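PDB 2PCQ: putative dihydrodipicolinate synthase from Thermus thermophilus, which is of unknown function but belongs to the dihydrodipicolinate synthetase family of TIM-barrel proteins and forms an assembly of four chains. Local coordinates for residues P96-H101 against Q128-D133; T180-L185 against R205-H210; K224-L229 against E274-E279. One frame throughout, in Å; residues are numbered along the deposited sequence.

Contact 1: residues P96-H101 against Q128-D133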
loop_
_atom_site.group_PDB
_atom_site.type_symbol
_atom_site.label_atom_id
_atom_site.label_comp_id
_atom_site.label_asym_id
_atom_site.label_seq_id
_atom_site.Cartn_x
_atom_site.Cartn_y
_atom_site.Cartn_z
ATOM N N PRO A 96 -9.701 -5.778 -16.207
ATOM C CA PRO A 96 -10.308 -6.834 -15.388
ATOM C C PRO A 96 -11.468 -6.274 -14.565
ATOM O O PRO A 96 -11.547 -5.065 -14.341
ATOM C CB PRO A 96 -9.162 -7.266 -14.466
ATOM C CG PRO A 96 -7.917 -6.798 -15.173
ATOM C CD PRO A 96 -8.339 -5.476 -15.746
ATOM N N PRO A 97 -12.401 -7.139 -14.131
ATOM C CA PRO A 97 -13.517 -6.635 -13.321
ATOM C C PRO A 97 -12.853 -5.976 -12.103
ATOM O O PRO A 97 -11.774 -6.401 -11.697
ATOM C CB PRO A 97 -14.276 -7.909 -12.961
ATOM C CG PRO A 97 -14.085 -8.752 -14.191
ATOM C CD PRO A 97 -12.609 -8.551 -14.500
ATOM N N ARG A 98 -13.489 -4.968 -11.513
ATOM C CA ARG A 98 -12.880 -4.242 -10.391
ATOM C C ARG A 98 -13.461 -4.330 -8.982
ATOM O O ARG A 98 -12.781 -4.741 -8.039
ATOM C CB ARG A 98 -12.808 -2.754 -10.733
ATOM C CG ARG A 98 -11.853 -2.379 -11.838
ATOM C CD ARG A 98 -12.380 -1.138 -12.524
ATOM N NE ARG A 98 -13.364 -1.506 -13.527
ATOM C CZ ARG A 98 -14.418 -0.773 -13.865
ATOM N NH1 ARG A 98 -14.652 0.391 -13.273
ATOM N NH2 ARG A 98 -15.227 -1.209 -14.817
ATOM N N TYR A 99 -14.708 -3.895 -8.843
ATOM C CA TYR A 99 -15.369 -3.834 -7.550
ATOM C C TYR A 99 -15.201 -5.046 -6.629
ATOM O O TYR A 99 -14.844 -4.881 -5.463
ATOM C CB TYR A 99 -16.853 -3.525 -7.748
ATOM C CG TYR A 99 -17.498 -2.913 -6.532
ATOM C CD1 TYR A 99 -17.452 -1.535 -6.308
ATOM C CD2 TYR A 99 -18.138 -3.712 -5.588
ATOM C CE1 TYR A 99 -18.033 -0.970 -5.169
ATOM C CE2 TYR A 99 -18.721 -3.158 -4.445
ATOM C CZ TYR A 99 -18.665 -1.793 -4.243
ATOM O OH TYR A 99 -19.237 -1.254 -3.114
ATOM N N TYR A 100 -15.457 -6.252 -7.133
ATOM C CA TYR A 100 -15.323 -7.462 -6.310
ATOM C C TYR A 100 -14.117 -8.297 -6.731
ATOM O O TYR A 100 -14.080 -9.508 -6.512
ATOM C CB TYR A 100 -16.586 -8.322 -6.425
ATOM C CG TYR A 100 -17.855 -7.618 -6.006
ATOM C CD1 TYR A 100 -18.179 -7.461 -4.658
ATOM C CD2 TYR A 100 -18.719 -7.087 -6.959
ATOM C CE1 TYR A 100 -19.339 -6.786 -4.276
ATOM C CE2 TYR A 100 -19.872 -6.413 -6.592
ATOM C CZ TYR A 100 -20.178 -6.265 -5.253
ATOM O OH TYR A 100 -21.321 -5.592 -4.905
ATOM N N HIS A 101 -13.126 -7.639 -7.319
ATOM C CA HIS A 101 -11.928 -8.311 -7.809
ATOM C C HIS A 101 -11.313 -9.350 -6.875
ATOM O O HIS A 101 -10.821 -10.384 -7.330
ATOM C CB HIS A 101 -10.873 -7.266 -8.183
ATOM C CG HIS A 101 -9.676 -7.841 -8.869
ATOM N ND1 HIS A 101 -8.617 -8.394 -8.184
ATOM C CD2 HIS A 101 -9.374 -7.957 -10.185
ATOM C CE1 HIS A 101 -7.712 -8.825 -9.046
ATOM N NE2 HIS A 101 -8.148 -8.571 -10.267
ATOM N N GLN A 128 -3.509 2.362 -11.878
ATOM C CA GLN A 128 -3.658 3.685 -11.291
ATOM C C GLN A 128 -5.135 4.060 -11.224
ATOM O O GLN A 128 -5.568 4.747 -10.300
ATOM C CB GLN A 128 -2.885 4.726 -12.111
ATOM C CG GLN A 128 -1.388 4.445 -12.200
ATOM C CD GLN A 128 -0.986 3.741 -13.492
ATOM O OE1 GLN A 128 -1.651 2.801 -13.946
ATOM N NE2 GLN A 128 0.117 4.194 -14.085
ATOM N N ASN A 129 -5.908 3.597 -12.201
ATOM C CA ASN A 129 -7.338 3.887 -12.245
ATOM C C ASN A 129 -8.213 2.708 -11.797
ATOM O O ASN A 129 -9.123 2.883 -10.987
ATOM C CB ASN A 129 -7.748 4.304 -13.661
ATOM C CG ASN A 129 -7.186 5.661 -14.062
ATOM O OD1 ASN A 129 -7.599 6.701 -13.547
ATOM N ND2 ASN A 129 -6.241 5.653 -14.985
ATOM N N THR A 130 -7.949 1.515 -12.330
ATOM C CA THR A 130 -8.742 0.340 -11.972
ATOM C C THR A 130 -8.442 -0.120 -10.552
ATOM O O THR A 130 -9.265 -0.766 -9.912
ATOM C CB THR A 130 -8.484 -0.837 -12.926
ATOM O OG1 THR A 130 -7.111 -1.234 -12.833
ATOM C CG2 THR A 130 -8.819 -0.446 -14.364
ATOM N N LYS A 131 -7.246 0.197 -10.076
ATOM C CA LYS A 131 -6.843 -0.153 -8.726
ATOM C C LYS A 131 -6.852 -1.651 -8.414
ATOM O O LYS A 131 -7.035 -2.054 -7.265
ATOM C CB LYS A 131 -7.722 0.616 -7.733
ATOM C CG LYS A 131 -7.666 2.126 -7.960
ATOM C CD LYS A 131 -8.700 2.876 -7.135
ATOM C CE LYS A 131 -8.687 4.374 -7.445
ATOM N NZ LYS A 131 -9.147 4.692 -8.833
ATOM N N VAL A 132 -6.663 -2.471 -9.444
ATOM C CA VAL A 132 -6.596 -3.917 -9.272
ATOM C C VAL A 132 -5.420 -4.421 -10.090
ATOM O O VAL A 132 -5.016 -3.799 -11.074
ATOM C CB VAL A 132 -7.886 -4.651 -9.740
ATOM C CG1 VAL A 132 -9.070 -4.234 -8.874
ATOM C CG2 VAL A 132 -8.149 -4.372 -11.214
ATOM N N ASP A 133 -4.871 -5.555 -9.685
ATOM C CA ASP A 133 -3.729 -6.123 -10.374
ATOM C C ASP A 133 -4.132 -7.092 -11.486
ATOM O O ASP A 133 -5.270 -7.552 -11.550
ATOM C CB ASP A 133 -2.833 -6.828 -9.349
ATOM C CG ASP A 133 -1.518 -7.297 -9.940
ATOM O OD1 ASP A 133 -0.928 -6.550 -10.746
ATOM O OD2 ASP A 133 -1.067 -8.407 -9.584
HETATM O O HOH W 1 -6.745 -9.545 -12.324
#

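Contact 2: residues T180-L185 against R205-H210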
loop_
_atom_site.group_PDB
_atom_site.type_symbol
_atom_site.label_atom_id
_atom_site.label_comp_id
_atom_site.label_asym_id
_atom_site.label_seq_id
_atom_site.Cartn_x
_atom_site.Cartn_y
_atom_site.Cartn_z
ATOM N N THR A 180 8.389 6.946 -19.141
ATOM C CA THR A 180 9.422 5.911 -19.283
ATOM C C THR A 180 9.412 5.290 -20.677
ATOM O O THR A 180 9.948 4.199 -20.885
ATOM C CB THR A 180 9.213 4.767 -18.268
ATOM O OG1 THR A 180 7.888 4.238 -18.421
ATOM C CG2 THR A 180 9.402 5.268 -16.836
ATOM N N PHE A 181 8.814 5.996 -21.630
ATOM C CA PHE A 181 8.685 5.498 -22.993
ATOM C C PHE A 181 9.938 4.864 -23.601
ATOM O O PHE A 181 9.890 3.723 -24.064
ATOM C CB PHE A 181 8.161 6.611 -23.910
ATOM C CG PHE A 181 7.678 6.117 -25.246
ATOM C CD1 PHE A 181 6.896 4.967 -25.334
ATOM C CD2 PHE A 181 7.995 6.800 -26.413
ATOM C CE1 PHE A 181 6.436 4.503 -26.564
ATOM C CE2 PHE A 181 7.539 6.349 -27.654
ATOM C CZ PHE A 181 6.760 5.196 -27.728
ATOM N N LEU A 182 11.057 5.581 -23.600
ATOM C CA LEU A 182 12.273 5.025 -24.186
ATOM C C LEU A 182 12.706 3.758 -23.453
ATOM O O LEU A 182 13.232 2.828 -24.064
ATOM C CB LEU A 182 13.405 6.059 -24.178
ATOM C CG LEU A 182 14.720 5.607 -24.827
ATOM C CD1 LEU A 182 14.458 5.124 -26.246
ATOM C CD2 LEU A 182 15.716 6.761 -24.837
ATOM N N GLY A 183 12.479 3.720 -22.144
ATOM C CA GLY A 183 12.843 2.544 -21.373
ATOM C C GLY A 183 12.012 1.341 -21.791
ATOM O O GLY A 183 12.524 0.228 -21.891
ATOM N N ALA A 184 10.725 1.567 -22.035
ATOM C CA ALA A 184 9.825 0.498 -22.453
ATOM C C ALA A 184 10.242 -0.028 -23.822
ATOM O O ALA A 184 10.223 -1.238 -24.064
ATOM C CB ALA A 184 8.400 1.009 -22.507
ATOM N N LEU A 185 10.615 0.886 -24.718
ATOM C CA LEU A 185 11.046 0.506 -26.060
ATOM C C LEU A 185 12.293 -0.369 -25.982
ATOM O O LEU A 185 12.410 -1.369 -26.688
ATOM C CB LEU A 185 11.337 1.754 -26.903
ATOM C CG LEU A 185 10.131 2.644 -27.226
ATOM C CD1 LEU A 185 10.584 3.820 -28.086
ATOM C CD2 LEU A 185 9.063 1.831 -27.957
ATOM N N ARG A 205 6.314 9.748 -32.141
ATOM C CA ARG A 205 6.565 8.946 -33.338
ATOM C C ARG A 205 8.059 9.040 -33.676
ATOM O O ARG A 205 8.707 8.044 -34.007
ATOM C CB ARG A 205 5.746 9.492 -34.512
ATOM C CG ARG A 205 6.074 8.857 -35.856
ATOM C CD ARG A 205 5.415 7.495 -35.973
ATOM N NE ARG A 205 6.375 6.409 -36.075
ATOM C CZ ARG A 205 6.039 5.126 -36.158
ATOM N NH1 ARG A 205 4.761 4.768 -36.146
ATOM N NH2 ARG A 205 6.984 4.201 -36.260
ATOM N N ALA A 206 8.595 10.252 -33.583
ATOM C CA ALA A 206 10.003 10.497 -33.872
ATOM C C ALA A 206 10.897 9.744 -32.889
ATOM O O ALA A 206 11.937 9.201 -33.267
ATOM C CB ALA A 206 10.293 11.997 -33.806
ATOM N N LEU A 207 10.488 9.714 -31.624
ATOM C CA LEU A 207 11.255 9.027 -30.592
ATOM C C LEU A 207 11.285 7.537 -30.911
ATOM O O LEU A 207 12.332 6.893 -30.837
ATOM C CB LEU A 207 10.629 9.279 -29.212
ATOM C CG LEU A 207 11.227 8.593 -27.979
ATOM C CD1 LEU A 207 12.744 8.640 -28.017
ATOM C CD2 LEU A 207 10.703 9.298 -26.726
ATOM N N LEU A 208 10.125 6.998 -31.267
ATOM C CA LEU A 208 10.007 5.596 -31.631
ATOM C C LEU A 208 10.902 5.308 -32.843
ATOM O O LEU A 208 11.618 4.303 -32.874
ATOM C CB LEU A 208 8.547 5.265 -31.964
ATOM C CG LEU A 208 8.245 3.879 -32.546
ATOM C CD1 LEU A 208 8.744 2.799 -31.600
ATOM C CD2 LEU A 208 6.746 3.735 -32.782
ATOM N N ASP A 209 10.867 6.195 -33.837
ATOM C CA ASP A 209 11.683 6.020 -35.037
ATOM C C ASP A 209 13.177 6.036 -34.717
ATOM O O ASP A 209 13.926 5.188 -35.207
ATOM C CB ASP A 209 11.375 7.103 -36.078
ATOM C CG ASP A 209 10.022 6.912 -36.742
ATOM O OD1 ASP A 209 9.564 5.752 -36.850
ATOM O OD2 ASP A 209 9.422 7.917 -37.172
ATOM N N HIS A 210 13.610 6.999 -33.908
ATOM C CA HIS A 210 15.017 7.083 -33.526
ATOM C C HIS A 210 15.471 5.757 -32.922
ATOM O O HIS A 210 16.532 5.239 -33.265
ATOM C CB HIS A 210 15.250 8.186 -32.487
ATOM C CG HIS A 210 15.275 9.571 -33.056
ATOM N ND1 HIS A 210 16.031 9.912 -34.157
ATOM C CD2 HIS A 210 14.689 10.717 -32.634
ATOM C CE1 HIS A 210 15.911 11.206 -34.388
ATOM N NE2 HIS A 210 15.102 11.719 -33.477
#

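Contact 3: residues K224-L229 against E274-E279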
loop_
_atom_site.group_PDB
_atom_site.type_symbol
_atom_site.label_atom_id
_atom_site.label_comp_id
_atom_site.label_asym_id
_atom_site.label_seq_id
_atom_site.Cartn_x
_atom_site.Cartn_y
_atom_site.Cartn_z
ATOM N N LYS A 224 14.226 12.937 -23.053
ATOM C CA LYS A 224 14.419 13.934 -22.008
ATOM C C LYS A 224 13.553 15.163 -22.284
ATOM O O LYS A 224 12.962 15.738 -21.368
ATOM C CB LYS A 224 15.895 14.334 -21.935
ATOM C CG LYS A 224 16.798 13.197 -21.473
ATOM C CD LYS A 224 18.260 13.433 -21.830
ATOM C CE LYS A 224 18.820 14.664 -21.151
ATOM N NZ LYS A 224 20.250 14.874 -21.525
ATOM N N LYS A 225 13.473 15.556 -23.551
ATOM C CA LYS A 225 12.678 16.714 -23.943
ATOM C C LYS A 225 11.190 16.512 -23.661
ATOM O O LYS A 225 10.496 17.442 -23.239
ATOM C CB LYS A 225 12.873 17.011 -25.430
ATOM C CG LYS A 225 12.037 18.180 -25.944
ATOM C CD LYS A 225 12.340 18.478 -27.407
ATOM C CE LYS A 225 13.778 18.951 -27.591
ATOM N NZ LYS A 225 14.043 20.210 -26.839
ATOM N N LEU A 226 10.706 15.295 -23.890
ATOM C CA LEU A 226 9.294 14.984 -23.679
ATOM C C LEU A 226 8.931 14.571 -22.248
ATOM O O LEU A 226 7.750 14.481 -21.907
ATOM C CB LEU A 226 8.856 13.882 -24.652
ATOM C CG LEU A 226 8.953 14.206 -26.148
ATOM C CD1 LEU A 226 8.597 12.972 -26.979
ATOM C CD2 LEU A 226 8.017 15.367 -26.477
ATOM N N PHE A 227 9.931 14.326 -21.410
ATOM C CA PHE A 227 9.662 13.909 -20.037
ATOM C C PHE A 227 8.721 14.839 -19.253
ATOM O O PHE A 227 7.747 14.379 -18.664
ATOM C CB PHE A 227 10.969 13.751 -19.253
ATOM C CG PHE A 227 10.759 13.392 -17.807
ATOM C CD1 PHE A 227 10.507 12.073 -17.431
ATOM C CD2 PHE A 227 10.741 14.384 -16.828
ATOM C CE1 PHE A 227 10.236 11.747 -16.100
ATOM C CE2 PHE A 227 10.470 14.071 -15.492
ATOM C CZ PHE A 227 10.215 12.751 -15.128
ATOM N N PRO A 228 9.009 16.155 -19.226
ATOM C CA PRO A 228 8.148 17.091 -18.489
ATOM C C PRO A 228 6.690 17.057 -18.936
ATOM O O PRO A 228 5.780 17.111 -18.107
ATOM C CB PRO A 228 8.809 18.444 -18.751
ATOM C CG PRO A 228 10.257 18.084 -18.877
ATOM C CD PRO A 228 10.191 16.854 -19.759
ATOM N N LEU A 229 6.474 16.968 -20.247
ATOM C CA LEU A 229 5.128 16.917 -20.806
ATOM C C LEU A 229 4.399 15.665 -20.318
ATOM O O LEU A 229 3.273 15.742 -19.830
ATOM C CB LEU A 229 5.182 16.896 -22.341
ATOM C CG LEU A 229 3.829 16.773 -23.057
ATOM C CD1 LEU A 229 3.151 18.135 -23.080
ATOM C CD2 LEU A 229 4.020 16.253 -24.481
ATOM N N GLU A 274 3.492 25.211 -24.415
ATOM C CA GLU A 274 3.858 26.294 -25.323
ATOM C C GLU A 274 5.293 26.151 -25.815
ATOM O O GLU A 274 5.595 26.468 -26.963
ATOM C CB GLU A 274 3.681 27.653 -24.639
ATOM C CG GLU A 274 2.243 28.140 -24.592
ATOM C CD GLU A 274 1.609 28.196 -25.972
ATOM O OE1 GLU A 274 2.238 28.750 -26.900
ATOM O OE2 GLU A 274 0.480 27.689 -26.134
ATOM N N GLY A 275 6.174 25.674 -24.940
ATOM C CA GLY A 275 7.564 25.492 -25.314
ATOM C C GLY A 275 7.706 24.470 -26.428
ATOM O O GLY A 275 8.418 24.697 -27.408
ATOM N N LEU A 276 7.030 23.335 -26.277
ATOM C CA LEU A 276 7.080 22.291 -27.291
ATOM C C LEU A 276 6.416 22.778 -28.569
ATOM O O LEU A 276 6.842 22.433 -29.671
ATOM C CB LEU A 276 6.376 21.023 -26.795
ATOM C CG LEU A 276 7.137 20.195 -25.757
ATOM C CD1 LEU A 276 6.267 19.047 -25.261
ATOM C CD2 LEU A 276 8.417 19.660 -26.381
ATOM N N LYS A 277 5.373 23.586 -28.425
ATOM C CA LYS A 277 4.676 24.098 -29.596
ATOM C C LYS A 277 5.589 25.020 -30.398
ATOM O O LYS A 277 5.601 24.979 -31.626
ATOM C CB LYS A 277 3.413 24.854 -29.186
ATOM C CG LYS A 277 2.589 25.328 -30.373
ATOM C CD LYS A 277 1.367 26.107 -29.926
ATOM C CE LYS A 277 0.576 26.603 -31.120
ATOM N NZ LYS A 277 -0.567 27.453 -30.701
ATOM N N GLU A 278 6.355 25.848 -29.692
ATOM C CA GLU A 278 7.276 26.779 -30.333
ATOM C C GLU A 278 8.378 26.009 -31.059
ATOM O O GLU A 278 8.896 26.470 -32.075
ATOM C CB GLU A 278 7.883 27.714 -29.285
ATOM C CG GLU A 278 8.804 28.783 -29.848
ATOM C CD GLU A 278 8.114 29.674 -30.866
ATOM O OE1 GLU A 278 7.029 30.209 -30.554
ATOM O OE2 GLU A 278 8.660 29.842 -31.980
ATOM N N GLU A 279 8.730 24.835 -30.535
ATOM C CA GLU A 279 9.755 23.997 -31.153
ATOM C C GLU A 279 9.194 23.257 -32.361
ATOM O O GLU A 279 9.945 22.638 -33.113
ATOM C CB GLU A 279 10.293 22.957 -30.167
ATOM C CG GLU A 279 11.123 23.506 -29.035
ATOM C CD GLU A 279 11.793 22.396 -28.251
ATOM O OE1 GLU A 279 12.592 21.648 -28.851
ATOM O OE2 GLU A 279 11.522 22.264 -27.043
#

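Contact 1: residues P96-H101 against Q128-D133
V132 lies over one face of the H101 imidazole, and this is the main side-chain contact between the two segments. Its CB sits 3.8 Å from the ring centroid and 16° off the ring normal, a CH-pi contact displaced from the centre toward the CG-CD2 side. The two methyls divide the rest: V132 CG1 packs on H101 CB at 3.6 Å, while CG2 reaches past CD2 toward P96 and the carbonyl of P97. H101 has CG anti to its backbone N (chi1 -172°), which sets H101 CG 3.7 Å from V132 CG1. At the ring's edge, in its plane, a water lies 2.7 Å from H101 NE2. The same water donates a hydrogen bond of 2.6 Å to D133 O and so bridges the imidazole to the backbone just beyond V132.

A second patch is formed by R98 and T130, whose side chains cross at about a right angle. The aliphatic part of the arginine does the touching: R98 CG lies 3.6 Å from T130 O, and R98 CD is 3.9 Å from T130 CB. T130 turns OG1 back toward its own helix, where it makes a weak hydrogen bond to V126 O, and leaves its carbon atoms to R98. Residues R98 to H101 form a type I beta turn closed by H101 N to R98 O.

R98 O also accepts a hydrogen bond from K131 NZ of the second subunit, and K131 NZ returns the same bond to R98 O of that subunit, so both segments take part in the subunit interface. They follow the adjacent parallel strands 91-94 and 121-125, placing the contact at the C-terminal ends of the strands, the end where active sites of TIM barrels are characteristically found.

Contact 2: residues T180-L185 against R205-H210
D209 OD1 is gripped twice by R205 on the outer side of the helix whose L207 and L208 pack against F181 and L185. R205 NH2 donates to it at 3.1 Å in a salt bridge, meeting the oxygen on its syn side but 31° out of the carboxylate plane, and R205 NE adds a weak bond. All three guanidinium nitrogens are thus engaged, NE and NH2 by D209 and NH1 by D33, and the CD2 methyl of L208 lies over one face of the group.

The contact between the helices themselves is wholly apolar. F181 and L207 slide past each other in opposite directions: L207 CD2 comes to the edge of the phenyl ring, near its plane, 3.7 Å from F181 CD2. F181 CG stands anti to its backbone N (chi1 -166°), beside the carbonyl carbon, and it is from there that CD2 extends to L207.

Helices 181-186 and 201-212 follow barrel strands 172-175 and 191-193, making them successive members of the helical layer that surrounds a TIM barrel. Their short segments, 181-185 and 205-210, approach to 10.6 Å between axes and cross at -36°.

Farther along, L185 and L208 meet at about a right angle, with L185 CD2 3.8 Å from L208 CD1. L185 CD1 also lies over one face of the F181 ring, offset toward its rim, so that ring has a leucine from its own helix on a face and L207 at its edge. L182 CD1 adds a looser contact to L207 CD1 at 4.3 Å. Toward the barrel, F181 and L208 both touch I2 of strand 2-6.

Contact 3: residues K224-L229 against E274-E279
The short segments 224-229 and 274-278 are helical and run roughly antiparallel, with 142° between their directions and axes 11.0 Å apart; the first is kinked where the N atoms of P228 and L229 have no bond to the preceding turn, and at P228 the nitrogen has no hydrogen to give.

L276 carries the apolar part of the contact, dividing its two methyls between residues one turn apart. Its CD1 nestles against L229, 3.7 Å from L229 CD2 and 3.8 Å from L229 CB, where the two side chains meet at a slant. The other methyl, CD2, lies 3.9 Å from K225 CG, as lysine and leucine slide past each other in opposite directions. L226 contributes a looser touch, its CD2 coming 4.3 Å from L276 CD1.

The polar part sits one helical turn after L276. K225 and E279 reach toward each other tip to tip, and K225 NZ forms a salt bridge with E279 OE1 at 2.9 Å through the syn lone pair of that oxygen. A weak second bond runs from K225 NZ to E279 OE2 at 3.3 Å, so the ammonium group faces both carboxylate oxygens. The lysine first extends, then bends at chi3 (-65°), which brings CE within 3.2 Å of E279 OE1. E279 is exposed, which places the ion pair on the solvent side of the leucines.

Helices 216-247 and 266-278 follow the last barrel strand and its helix, forming a C-terminal helical region beside the barrel. W281 and V282, from the chain end just beyond, touch K225 and L276 respectively, while L226 and L229 rest on Y204 of helix 201-212, the barrel helix that follows strand 191-193.

In the fold
The three contacts come one after another along the chain, each closing before the next opens. Contact 1 lies at the C-terminal ends of the barrel strands. Its centre is 28 Å from that of contact 2, with nearest atoms about 9 Å apart, and 33 Å from that of contact 3, which lies across the chain's centre from it. Contacts 2 and 3 are neighbours, 15 Å apart between centres, and meet where L207 CD2 lies 4.2 Å from L226 CD1. Consecutive helices 201-212 and 216-247 thus join the barrel's outer layer to the C-terminal helices, and both contacts touch the third subunit.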